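Local coordinates for GRAM domain-containing protein 1A (Mus musculus, PDB 6GQF), which carries cholesterol from the plasma membrane to the endoplasmic reticulum without vesicles, binding the sterol in the VASt (ASTER) domain to which this chain corresponds, at residues Y145-Y150 and S165-Y170; S38-I43 and G189-F194; V111-T116 and V129-L134. One frame throughout, in Å; residues are numbered along the deposited sequence.

Contact 1. Residues Y145-Y150 and S165-Y170; sequences YTAHRY and SSEIRY. With HC3 (25-hydroxycholesterol), chain E.
Y145 and R169, A147 and E167, and R149 and S165 form the hydrogen-bonded pairs of two antiparallel strands, whose axes approach to 4.7 Å with their directions 152° apart. H148 faces S166 between two such pairs and is held at both ring nitrogens: ND1 is hydrogen-bonded at 2.7 Å to S166 OG, which sits at the ring edge, while NE2 is hydrogen-bonded to T146 OG1 of its own strand at 2.9 Å. Bonds at both nitrogens would limit rotation of the imidazole, whose NE2 lies 3.2 Å from C6 of 25-hydroxycholesterol; T146 OG1 is equally near the sterol C7. On the opposite face of the sheet R169 runs extended from CG to NE. Its CB packs over the Y145 ring in a CH-pi contact, offset toward the rim, and its guanidinium carries A147 CB over the centre of one face, 3.5 Å from CZ. NE and NH2 both grip E167 OE2 side-on, in a salt bridge along one strand that holds the flat group above the alanine; E167 OE1 turns to S38 OG. A beta hairpin with one face toward the sterol belongs to the StAR-like, Bet v 1-type fold of the VASt domain.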
loop_
_atom_site.group_PDB
_atom_site.type_symbol
_atom_site.label_atom_id
_atom_site.label_comp_id
_atom_site.label_asym_id
_atom_site.label_seq_id
_atom_site.Cartn_x
_atom_site.Cartn_y
_atom_site.Cartn_z
ATOM N N TYR A 145 -5.498 7.997 9.599
ATOM C CA TYR A 145 -5.393 7.332 8.306
ATOM C C TYR A 145 -3.907 7.005 8.139
ATOM O O TYR A 145 -3.104 7.381 8.992
ATOM C CB TYR A 145 -5.943 8.208 7.169
ATOM C CG TYR A 145 -5.111 9.427 6.819
ATOM C CD1 TYR A 145 -5.172 10.583 7.586
ATOM C CD2 TYR A 145 -4.279 9.423 5.708
ATOM C CE1 TYR A 145 -4.416 11.696 7.263
ATOM C CE2 TYR A 145 -3.518 10.529 5.379
ATOM C CZ TYR A 145 -3.591 11.661 6.156
ATOM O OH TYR A 145 -2.832 12.758 5.819
ATOM N N THR A 146 -3.537 6.292 7.077
ATOM C CA THR A 146 -2.151 5.837 6.913
ATOM C C THR A 146 -1.575 6.229 5.556
ATOM O O THR A 146 -2.309 6.360 4.575
ATOM C CB THR A 146 -2.024 4.296 7.088
ATOM O OG1 THR A 146 -2.722 3.611 6.035
ATOM C CG2 THR A 146 -2.576 3.869 8.436
ATOM N N ALA A 147 -0.255 6.419 5.529
ATOM C CA ALA A 147 0.478 6.760 4.312
ATOM C C ALA A 147 1.572 5.732 4.036
ATOM O O ALA A 147 2.162 5.172 4.962
ATOM C CB ALA A 147 1.078 8.149 4.425
ATOM N N HIS A 148 1.826 5.489 2.753
ATOM C CA HIS A 148 2.804 4.498 2.310
ATOM C C HIS A 148 3.545 4.990 1.067
ATOM O O HIS A 148 2.951 5.610 0.182
ATOM C CB HIS A 148 2.108 3.166 2.023
ATOM C CG HIS A 148 1.176 2.740 3.112
ATOM N ND1 HIS A 148 1.506 1.781 4.042
ATOM C CD2 HIS A 148 -0.069 3.166 3.431
ATOM C CE1 HIS A 148 0.503 1.628 4.886
ATOM N NE2 HIS A 148 -0.463 2.462 4.542
ATOM N N ARG A 149 4.844 4.709 1.010
ATOM C CA ARG A 149 5.686 5.120 -0.110
ATOM C C ARG A 149 6.373 3.910 -0.736
ATOM O O ARG A 149 7.090 3.183 -0.057
ATOM C CB ARG A 149 6.735 6.139 0.349
ATOM C CG ARG A 149 7.415 6.881 -0.796
ATOM C CD ARG A 149 8.586 7.747 -0.336
ATOM N NE ARG A 149 8.204 8.765 0.641
ATOM C CZ ARG A 149 7.621 9.923 0.341
ATOM N NH1 ARG A 149 7.324 10.227 -0.914
ATOM N NH2 ARG A 149 7.324 10.782 1.306
ATOM N N TYR A 150 6.137 3.699 -2.028
ATOM C CA TYR A 150 6.829 2.669 -2.794
ATOM C C TYR A 150 7.974 3.305 -3.577
ATOM O O TYR A 150 7.765 4.299 -4.269
ATOM C CB TYR A 150 5.888 1.976 -3.778
ATOM C CG TYR A 150 4.676 1.285 -3.192
ATOM C CD1 TYR A 150 3.589 2.013 -2.724
ATOM C CD2 TYR A 150 4.597 -0.097 -3.159
ATOM C CE1 TYR A 150 2.478 1.383 -2.210
ATOM C CE2 TYR A 150 3.488 -0.736 -2.651
ATOM C CZ TYR A 150 2.430 0.009 -2.178
ATOM O OH TYR A 150 1.320 -0.623 -1.672
ATOM N N SER A 165 8.036 1.963 2.796
ATOM C CA SER A 165 7.941 2.492 4.144
ATOM C C SER A 165 6.530 3.011 4.355
ATOM O O SER A 165 5.838 3.350 3.396
ATOM C CB SER A 165 8.965 3.602 4.368
ATOM O OG SER A 165 8.794 4.626 3.406
ATOM N N SER A 166 6.107 3.064 5.612
ATOM C CA SER A 166 4.758 3.498 5.948
ATOM C C SER A 166 4.783 4.392 7.175
ATOM O O SER A 166 5.814 4.530 7.829
ATOM C CB SER A 166 3.858 2.289 6.189
ATOM O OG SER A 166 3.936 1.416 5.069
ATOM N N GLU A 167 3.648 5.015 7.468
ATOM C CA GLU A 167 3.502 5.779 8.695
ATOM C C GLU A 167 2.023 5.989 9.005
ATOM O O GLU A 167 1.179 5.968 8.111
ATOM C CB GLU A 167 4.241 7.122 8.597
ATOM C CG GLU A 167 3.576 8.169 7.722
ATOM C CD GLU A 167 4.389 9.458 7.639
ATOM O OE1 GLU A 167 5.495 9.503 8.219
ATOM O OE2 GLU A 167 3.921 10.426 6.995
ATOM N N ILE A 168 1.727 6.171 10.288
ATOM C CA ILE A 168 0.374 6.446 10.751
ATOM C C ILE A 168 0.213 7.942 10.979
ATOM O O ILE A 168 1.072 8.579 11.588
ATOM C CB ILE A 168 0.056 5.677 12.054
ATOM C CG1 ILE A 168 0.085 4.169 11.798
ATOM C CG2 ILE A 168 -1.306 6.073 12.603
ATOM C CD1 ILE A 168 0.245 3.350 13.040
ATOM N N ARG A 169 -0.895 8.489 10.487
ATOM C CA ARG A 169 -1.176 9.919 10.573
ATOM C C ARG A 169 -2.490 10.182 11.306
ATOM O O ARG A 169 -3.553 9.735 10.875
ATOM C CB ARG A 169 -1.226 10.535 9.175
ATOM C CG ARG A 169 0.113 10.565 8.469
ATOM C CD ARG A 169 0.017 11.261 7.125
ATOM N NE ARG A 169 1.312 11.287 6.454
ATOM C CZ ARG A 169 1.485 11.543 5.162
ATOM N NH1 ARG A 169 0.442 11.795 4.377
ATOM N NH2 ARG A 169 2.708 11.541 4.652
ATOM N N TYR A 170 -2.400 10.918 12.409
ATOM C CA TYR A 170 -3.548 11.213 13.257
ATOM C C TYR A 170 -4.144 12.598 12.994
ATOM O O TYR A 170 -3.467 13.611 13.148
ATOM C CB TYR A 170 -3.135 11.101 14.726
ATOM C CG TYR A 170 -2.740 9.702 15.128
ATOM C CD1 TYR A 170 -3.695 8.789 15.561
ATOM C CD2 TYR A 170 -1.419 9.284 15.059
ATOM C CE1 TYR A 170 -3.341 7.502 15.924
ATOM C CE2 TYR A 170 -1.054 7.999 15.420
ATOM C CZ TYR A 170 -2.021 7.113 15.852
ATOM O OH TYR A 170 -1.665 5.834 16.213
HETATM C C18 HC3 E . -4.845 -2.569 8.739
HETATM C C13 HC3 E . -5.891 -1.583 8.207
HETATM C C12 HC3 E . -6.628 -2.328 7.238
HETATM C C11 HC3 E . -5.752 -2.718 5.912
HETATM C C9 HC3 E . -5.067 -1.512 5.278
HETATM C C10 HC3 E . -4.200 -1.896 3.958
HETATM C C19 HC3 E . -3.429 -3.161 4.258
HETATM C C1 HC3 E . -5.147 -2.210 2.801
HETATM C C2 HC3 E . -4.407 -2.507 1.519
HETATM C C3 HC3 E . -3.467 -1.414 1.125
HETATM O O1 HC3 E . -2.712 -1.809 -0.022
HETATM C C4 HC3 E . -2.497 -1.066 2.250
HETATM C C5 HC3 E . -3.246 -0.839 3.560
HETATM C C6 HC3 E . -2.588 0.128 4.724
HETATM C C7 HC3 E . -3.489 0.539 5.826
HETATM C C8 HC3 E . -4.254 -0.790 6.347
HETATM C C14 HC3 E . -5.131 -0.421 7.517
HETATM C C15 HC3 E . -4.515 0.461 8.718
HETATM C C16 HC3 E . -5.605 0.163 10.014
HETATM C C17 HC3 E . -6.627 -0.875 9.512
HETATM C C20 HC3 E . -7.087 -1.849 10.488
HETATM C C21 HC3 E . -8.560 -2.206 10.127
HETATM C C22 HC3 E . -6.980 -1.459 12.003
HETATM C C23 HC3 E . -8.285 -1.235 12.728
HETATM C C24 HC3 E . -7.901 -0.603 14.045
HETATM C C25 HC3 E . -9.026 -0.746 15.040
HETATM C C26 HC3 E . -8.633 0.024 16.278
HETATM C C27 HC3 E . -10.299 -0.165 14.456
HETATM O O2 HC3 E . -9.198 -2.107 15.359
#

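Contact 2. Residues S38-I43 and G189-F194; sequences SGRLLI and GIEDYF. With HC3 (25-hydroxycholesterol), chain E.
L42 and I43 of the edge strand meet I190, E191 and F194 of the long C-terminal helix, the packing of helix against curved antiparallel sheet that defines the Bet v 1-like helix-grip fold. L42 can be followed outward: its CB lies 4.1 Å from F194 CB, its CG comes near I190 CG2, and its CD1 lies 3.6 Å from E191 CG and beside I190 CG2. The other methyl, CD2, packs against S166 OG of the adjacent strand. The leucine thus crosses the I190 and E191 side chains at about a right angle. I43, paired with L42 in a classic beta bulge opposite V164, also points toward the helix; its CD1 packs 3.7 Å from F194 CB. On its other side I190 turns CG1 to the sterol, and the Y193 ring, whose CG is anti to the backbone N (chi1 174°), has sterol C2 over one face, offset toward the rim. G189 CA passes 4.0 Å from the sterol methyl C18. At the more exposed end R40, which also makes a cation-pi contact with W187, reaches out fully extended from CG to NE. Its NH1 forms a salt bridge of 2.8 Å with E191 OE2, which lies near the guanidinium plane, whereas NH1 stands 47° out of the carboxylate plane.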
loop_
_atom_site.group_PDB
_atom_site.type_symbol
_atom_site.label_atom_id
_atom_site.label_comp_id
_atom_site.label_asym_id
_atom_site.label_seq_id
_atom_site.Cartn_x
_atom_site.Cartn_y
_atom_site.Cartn_z
ATOM N N SER A 38 8.579 8.300 8.479
ATOM C CA SER A 38 8.937 8.195 9.888
ATOM C C SER A 38 8.029 7.229 10.633
ATOM O O SER A 38 7.490 7.562 11.689
ATOM C CB SER A 38 8.875 9.574 10.547
ATOM O OG SER A 38 7.566 10.117 10.457
ATOM N N GLY A 39 7.857 6.035 10.073
ATOM C CA GLY A 39 7.041 5.005 10.691
ATOM C C GLY A 39 7.799 3.696 10.787
ATOM O O GLY A 39 8.360 3.384 11.838
ATOM N N ARG A 40 7.813 2.934 9.694
ATOM C CA ARG A 40 8.585 1.695 9.621
ATOM C C ARG A 40 8.963 1.372 8.181
ATOM O O ARG A 40 8.314 1.835 7.239
ATOM C CB ARG A 40 7.803 0.522 10.217
ATOM C CG ARG A 40 7.516 0.643 11.700
ATOM C CD ARG A 40 6.832 -0.592 12.250
ATOM N NE ARG A 40 6.431 -0.390 13.641
ATOM C CZ ARG A 40 5.769 -1.285 14.369
ATOM N NH1 ARG A 40 5.428 -2.454 13.846
ATOM N NH2 ARG A 40 5.446 -1.007 15.625
ATOM N N LEU A 41 10.018 0.576 8.027
ATOM C CA LEU A 41 10.443 0.075 6.724
ATOM C C LEU A 41 9.899 -1.333 6.544
ATOM O O LEU A 41 10.400 -2.276 7.150
ATOM C CB LEU A 41 11.971 0.082 6.605
ATOM C CG LEU A 41 12.568 -0.460 5.302
ATOM C CD1 LEU A 41 12.212 0.433 4.119
ATOM C CD2 LEU A 41 14.075 -0.605 5.430
ATOM N N LEU A 42 8.873 -1.475 5.713
ATOM C CA LEU A 42 8.151 -2.737 5.603
ATOM C C LEU A 42 8.844 -3.700 4.646
ATOM O O LEU A 42 8.998 -4.884 4.948
ATOM C CB LEU A 42 6.707 -2.489 5.142
ATOM C CG LEU A 42 5.725 -1.845 6.133
ATOM C CD1 LEU A 42 5.586 -2.674 7.396
ATOM C CD2 LEU A 42 6.120 -0.424 6.492
ATOM N N ILE A 43 9.265 -3.185 3.496
ATOM C CA ILE A 43 9.897 -4.006 2.472
ATOM C C ILE A 43 11.194 -3.373 1.997
ATOM O O ILE A 43 11.293 -2.156 1.866
ATOM C CB ILE A 43 8.965 -4.214 1.265
ATOM C CG1 ILE A 43 7.701 -4.961 1.696
ATOM C CG2 ILE A 43 9.680 -4.983 0.157
ATOM C CD1 ILE A 43 6.612 -4.997 0.631
ATOM N N GLY A 189 -1.709 -5.432 10.771
ATOM C CA GLY A 189 -2.358 -5.577 9.479
ATOM C C GLY A 189 -1.538 -5.025 8.324
ATOM O O GLY A 189 -1.689 -5.467 7.181
ATOM N N ILE A 190 -0.672 -4.056 8.617
ATOM C CA ILE A 190 0.194 -3.465 7.601
ATOM C C ILE A 190 1.358 -4.398 7.280
ATOM O O ILE A 190 1.693 -4.609 6.114
ATOM C CB ILE A 190 0.733 -2.079 8.051
ATOM C CG1 ILE A 190 -0.375 -1.028 7.957
ATOM C CG2 ILE A 190 1.923 -1.627 7.181
ATOM C CD1 ILE A 190 -0.054 0.286 8.648
ATOM N N GLU A 191 1.974 -4.956 8.317
ATOM C CA GLU A 191 3.101 -5.860 8.128
ATOM C C GLU A 191 2.645 -7.160 7.496
ATOM O O GLU A 191 3.320 -7.706 6.627
ATOM C CB GLU A 191 3.794 -6.141 9.457
ATOM C CG GLU A 191 4.571 -4.959 9.984
ATOM C CD GLU A 191 5.049 -5.163 11.401
ATOM O OE1 GLU A 191 4.625 -6.154 12.037
ATOM O OE2 GLU A 191 5.852 -4.332 11.877
ATOM N N ASP A 192 1.492 -7.650 7.936
ATOM C CA ASP A 192 0.965 -8.903 7.424
ATOM C C ASP A 192 0.661 -8.774 5.940
ATOM O O ASP A 192 0.827 -9.726 5.176
ATOM C CB ASP A 192 -0.292 -9.313 8.187
ATOM C CG ASP A 192 -0.822 -10.665 7.750
ATOM O OD1 ASP A 192 -0.007 -11.585 7.526
ATOM O OD2 ASP A 192 -2.054 -10.809 7.626
ATOM N N TYR A 193 0.224 -7.585 5.536
ATOM C CA TYR A 193 -0.120 -7.334 4.141
ATOM C C TYR A 193 1.126 -7.288 3.263
ATOM O O TYR A 193 1.222 -8.009 2.270
ATOM C CB TYR A 193 -0.906 -6.023 3.999
ATOM C CG TYR A 193 -1.149 -5.643 2.553
ATOM C CD1 TYR A 193 -2.256 -6.127 1.862
ATOM C CD2 TYR A 193 -0.263 -4.821 1.870
ATOM C CE1 TYR A 193 -2.474 -5.796 0.538
ATOM C CE2 TYR A 193 -0.475 -4.487 0.548
ATOM C CZ TYR A 193 -1.583 -4.978 -0.113
ATOM O OH TYR A 193 -1.797 -4.644 -1.431
ATOM N N PHE A 194 2.078 -6.435 3.633
ATOM C CA PHE A 194 3.251 -6.195 2.801
ATOM C C PHE A 194 4.240 -7.359 2.825
ATOM O O PHE A 194 4.945 -7.597 1.846
ATOM C CB PHE A 194 3.945 -4.898 3.231
ATOM C CG PHE A 194 3.249 -3.656 2.748
ATOM C CD1 PHE A 194 3.336 -3.267 1.419
ATOM C CD2 PHE A 194 2.496 -2.887 3.617
ATOM C CE1 PHE A 194 2.687 -2.131 0.971
ATOM C CE2 PHE A 194 1.849 -1.748 3.173
ATOM C CZ PHE A 194 1.946 -1.371 1.850
HETATM C C18 HC3 E . -4.845 -2.569 8.739
HETATM C C13 HC3 E . -5.891 -1.583 8.207
HETATM C C12 HC3 E . -6.628 -2.328 7.238
HETATM C C11 HC3 E . -5.752 -2.718 5.912
HETATM C C9 HC3 E . -5.067 -1.512 5.278
HETATM C C10 HC3 E . -4.200 -1.896 3.958
HETATM C C19 HC3 E . -3.429 -3.161 4.258
HETATM C C1 HC3 E . -5.147 -2.210 2.801
HETATM C C2 HC3 E . -4.407 -2.507 1.519
HETATM C C3 HC3 E . -3.467 -1.414 1.125
HETATM O O1 HC3 E . -2.712 -1.809 -0.022
HETATM C C4 HC3 E . -2.497 -1.066 2.250
HETATM C C5 HC3 E . -3.246 -0.839 3.560
HETATM C C6 HC3 E . -2.588 0.128 4.724
HETATM C C7 HC3 E . -3.489 0.539 5.826
HETATM C C8 HC3 E . -4.254 -0.790 6.347
HETATM C C14 HC3 E . -5.131 -0.421 7.517
HETATM C C15 HC3 E . -4.515 0.461 8.718
HETATM C C16 HC3 E . -5.605 0.163 10.014
HETATM C C17 HC3 E . -6.627 -0.875 9.512
HETATM C C20 HC3 E . -7.087 -1.849 10.488
HETATM C C21 HC3 E . -8.560 -2.206 10.127
HETATM C C22 HC3 E . -6.980 -1.459 12.003
HETATM C C23 HC3 E . -8.285 -1.235 12.728
HETATM C C24 HC3 E . -7.901 -0.603 14.045
HETATM C C25 HC3 E . -9.026 -0.746 15.040
HETATM C C26 HC3 E . -8.633 0.024 16.278
HETATM C C27 HC3 E . -10.299 -0.165 14.456
HETATM O O2 HC3 E . -9.198 -2.107 15.359
#

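Contact 3. Residues V111-T116 and V129-L134; sequences VVETQT and VDSEVL
E113 and S131, diagonal neighbours on one face of antiparallel strands, lean toward each other: CG of the glutamate is anti to its N (chi1 -177°), and OG of the serine is anti to its own (chi1 -173°). The glutamate chain then runs extended and sets OE2 against S131 OG, which is modelled as its donor, though too close to be taken literally at this resolution. In Q115 CG lies beside the backbone N, and the chain, extended beyond CG, then carries NE2 to within 3.1 Å of the same E113 OE2, reaching it from above the carboxylate plane, so that OE2 probably has two donors. The other carboxylate oxygen, OE1, bonds Y96 OH, and Q115 OE1 accepts from R92. An alanine in place of Q115 would probably take the amide donor from E113 OE2 and the acceptor from R92, leaving the carboxylate to S131 and Y96. These buried polar groups lie on the concave face of the antiparallel meander that forms the StAR-like cavity, and 25-hydroxycholesterol touches both E113 and V133. Further along this face V133 CG2 packs 3.7 Å from E113 CG, and V133 CG1 meets V111 CG1 at 3.5 Å. The strand axes run 4.6 Å apart at closest approach, and V112 with L134, T114 with E132 and T116 with D130 are the hydrogen-bonded pairs. On the outer face T114 CB lies 4.4 Å from E132 CB, and the D130 carboxylate turns to R149 NH1 of the next strand.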
loop_
_atom_site.group_PDB
_atom_site.type_symbol
_atom_site.label_atom_id
_atom_site.label_comp_id
_atom_site.label_asym_id
_atom_site.label_seq_id
_atom_site.Cartn_x
_atom_site.Cartn_y
_atom_site.Cartn_z
ATOM N N VAL A 111 -12.142 0.419 1.963
ATOM C CA VAL A 111 -10.871 1.122 1.894
ATOM C C VAL A 111 -10.758 1.892 0.595
ATOM O O VAL A 111 -10.626 1.297 -0.467
ATOM C CB VAL A 111 -9.680 0.150 1.995
ATOM C CG1 VAL A 111 -8.357 0.887 1.779
ATOM C CG2 VAL A 111 -9.687 -0.559 3.336
ATOM N N VAL A 112 -10.800 3.215 0.687
ATOM C CA VAL A 112 -10.516 4.062 -0.458
ATOM C C VAL A 112 -9.044 4.422 -0.427
ATOM O O VAL A 112 -8.537 4.864 0.602
ATOM C CB VAL A 112 -11.363 5.331 -0.451
ATOM C CG1 VAL A 112 -10.948 6.268 -1.585
ATOM C CG2 VAL A 112 -12.824 4.970 -0.566
ATOM N N GLU A 113 -8.367 4.229 -1.554
ATOM C CA GLU A 113 -6.937 4.496 -1.652
ATOM C C GLU A 113 -6.637 5.438 -2.812
ATOM O O GLU A 113 -7.274 5.363 -3.860
ATOM C CB GLU A 113 -6.156 3.185 -1.818
ATOM C CG GLU A 113 -4.636 3.353 -1.860
ATOM C CD GLU A 113 -3.902 2.037 -2.029
ATOM O OE1 GLU A 113 -4.576 0.999 -2.208
ATOM O OE2 GLU A 113 -2.652 2.038 -1.985
ATOM N N THR A 114 -5.667 6.323 -2.605
ATOM C CA THR A 114 -5.217 7.260 -3.631
ATOM C C THR A 114 -3.718 7.110 -3.862
ATOM O O THR A 114 -2.934 7.192 -2.919
ATOM C CB THR A 114 -5.521 8.710 -3.231
ATOM O OG1 THR A 114 -6.886 8.811 -2.820
ATOM C CG2 THR A 114 -5.276 9.652 -4.389
ATOM N N GLN A 115 -3.326 6.902 -5.116
ATOM C CA GLN A 115 -1.919 6.714 -5.458
ATOM C C GLN A 115 -1.425 7.773 -6.435
ATOM O O GLN A 115 -2.076 8.043 -7.438
ATOM C CB GLN A 115 -1.697 5.322 -6.052
ATOM C CG GLN A 115 -1.892 4.199 -5.055
ATOM C CD GLN A 115 -1.506 2.852 -5.624
ATOM O OE1 GLN A 115 -1.408 2.687 -6.840
ATOM N NE2 GLN A 115 -1.274 1.881 -4.748
ATOM N N THR A 116 -0.271 8.364 -6.126
ATOM C CA THR A 116 0.378 9.341 -7.000
ATOM C C THR A 116 1.745 8.844 -7.466
ATOM O O THR A 116 2.647 8.673 -6.652
ATOM C CB THR A 116 0.568 10.700 -6.294
ATOM O OG1 THR A 116 -0.700 11.194 -5.849
ATOM C CG2 THR A 116 1.188 11.716 -7.237
ATOM N N VAL A 129 5.854 6.009 -5.884
ATOM C CA VAL A 129 4.435 6.320 -5.765
ATOM C C VAL A 129 4.036 6.460 -4.304
ATOM O O VAL A 129 4.383 5.627 -3.466
ATOM C CB VAL A 129 3.541 5.258 -6.486
ATOM C CG1 VAL A 129 4.361 4.085 -6.958
ATOM C CG2 VAL A 129 2.376 4.794 -5.617
ATOM N N ASP A 130 3.332 7.556 -4.022
ATOM C CA ASP A 130 2.782 7.823 -2.699
ATOM C C ASP A 130 1.349 7.329 -2.620
ATOM O O ASP A 130 0.571 7.517 -3.551
ATOM C CB ASP A 130 2.820 9.317 -2.381
ATOM C CG ASP A 130 4.196 9.799 -1.974
ATOM O OD1 ASP A 130 4.905 9.062 -1.255
ATOM O OD2 ASP A 130 4.566 10.927 -2.365
ATOM N N SER A 131 1.003 6.717 -1.494
ATOM C CA SER A 131 -0.313 6.120 -1.321
ATOM C C SER A 131 -0.986 6.636 -0.054
ATOM O O SER A 131 -0.399 6.595 1.024
ATOM C CB SER A 131 -0.194 4.594 -1.280
ATOM O OG SER A 131 -1.472 3.983 -1.273
ATOM N N GLU A 132 -2.210 7.140 -0.199
ATOM C CA GLU A 132 -3.046 7.508 0.944
ATOM C C GLU A 132 -4.172 6.494 1.096
ATOM O O GLU A 132 -4.987 6.328 0.191
ATOM C CB GLU A 132 -3.637 8.908 0.779
ATOM C CG GLU A 132 -2.627 10.029 0.705
ATOM C CD GLU A 132 -3.301 11.383 0.607
ATOM O OE1 GLU A 132 -4.135 11.691 1.487
ATOM O OE2 GLU A 132 -3.014 12.132 -0.353
ATOM N N VAL A 133 -4.215 5.825 2.243
ATOM C CA VAL A 133 -5.192 4.771 2.488
ATOM C C VAL A 133 -6.138 5.188 3.596
ATOM O O VAL A 133 -5.732 5.387 4.740
ATOM C CB VAL A 133 -4.512 3.441 2.866
ATOM C CG1 VAL A 133 -5.550 2.377 3.219
ATOM C CG2 VAL A 133 -3.631 2.959 1.725
ATOM N N LEU A 134 -7.408 5.318 3.236
ATOM C CA LEU A 134 -8.451 5.649 4.189
ATOM C C LEU A 134 -9.355 4.445 4.343
ATOM O O LEU A 134 -9.996 4.008 3.386
ATOM C CB LEU A 134 -9.248 6.873 3.734
ATOM C CG LEU A 134 -8.552 8.231 3.897
ATOM C CD1 LEU A 134 -7.394 8.441 2.922
ATOM C CD2 LEU A 134 -9.566 9.327 3.725
#

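How the contacts relate
One antiparallel sheet runs through all three contacts. Strands 127-136 and 144-156 are neighbours, so contacts 1 and 3 abut, their centres about 9 Å apart: H148 O meets S131 N at 2.8 Å, and on the sterol side H148 CD2 packs 4.0 Å from V133 CG2. Contact 2 adjoins contact 1 through the edge strand, where S166 N lies 3.0 Å from R40 O, and adds the helix that covers the sheet. Contacts 2 and 3 do not touch; their nearest atoms are about 6 Å apart. Each contributes to the pocket of 25-hydroxycholesterol: T146 and H148 from contact 1, G189 and Y193 from contact 2, and V133 from contact 3.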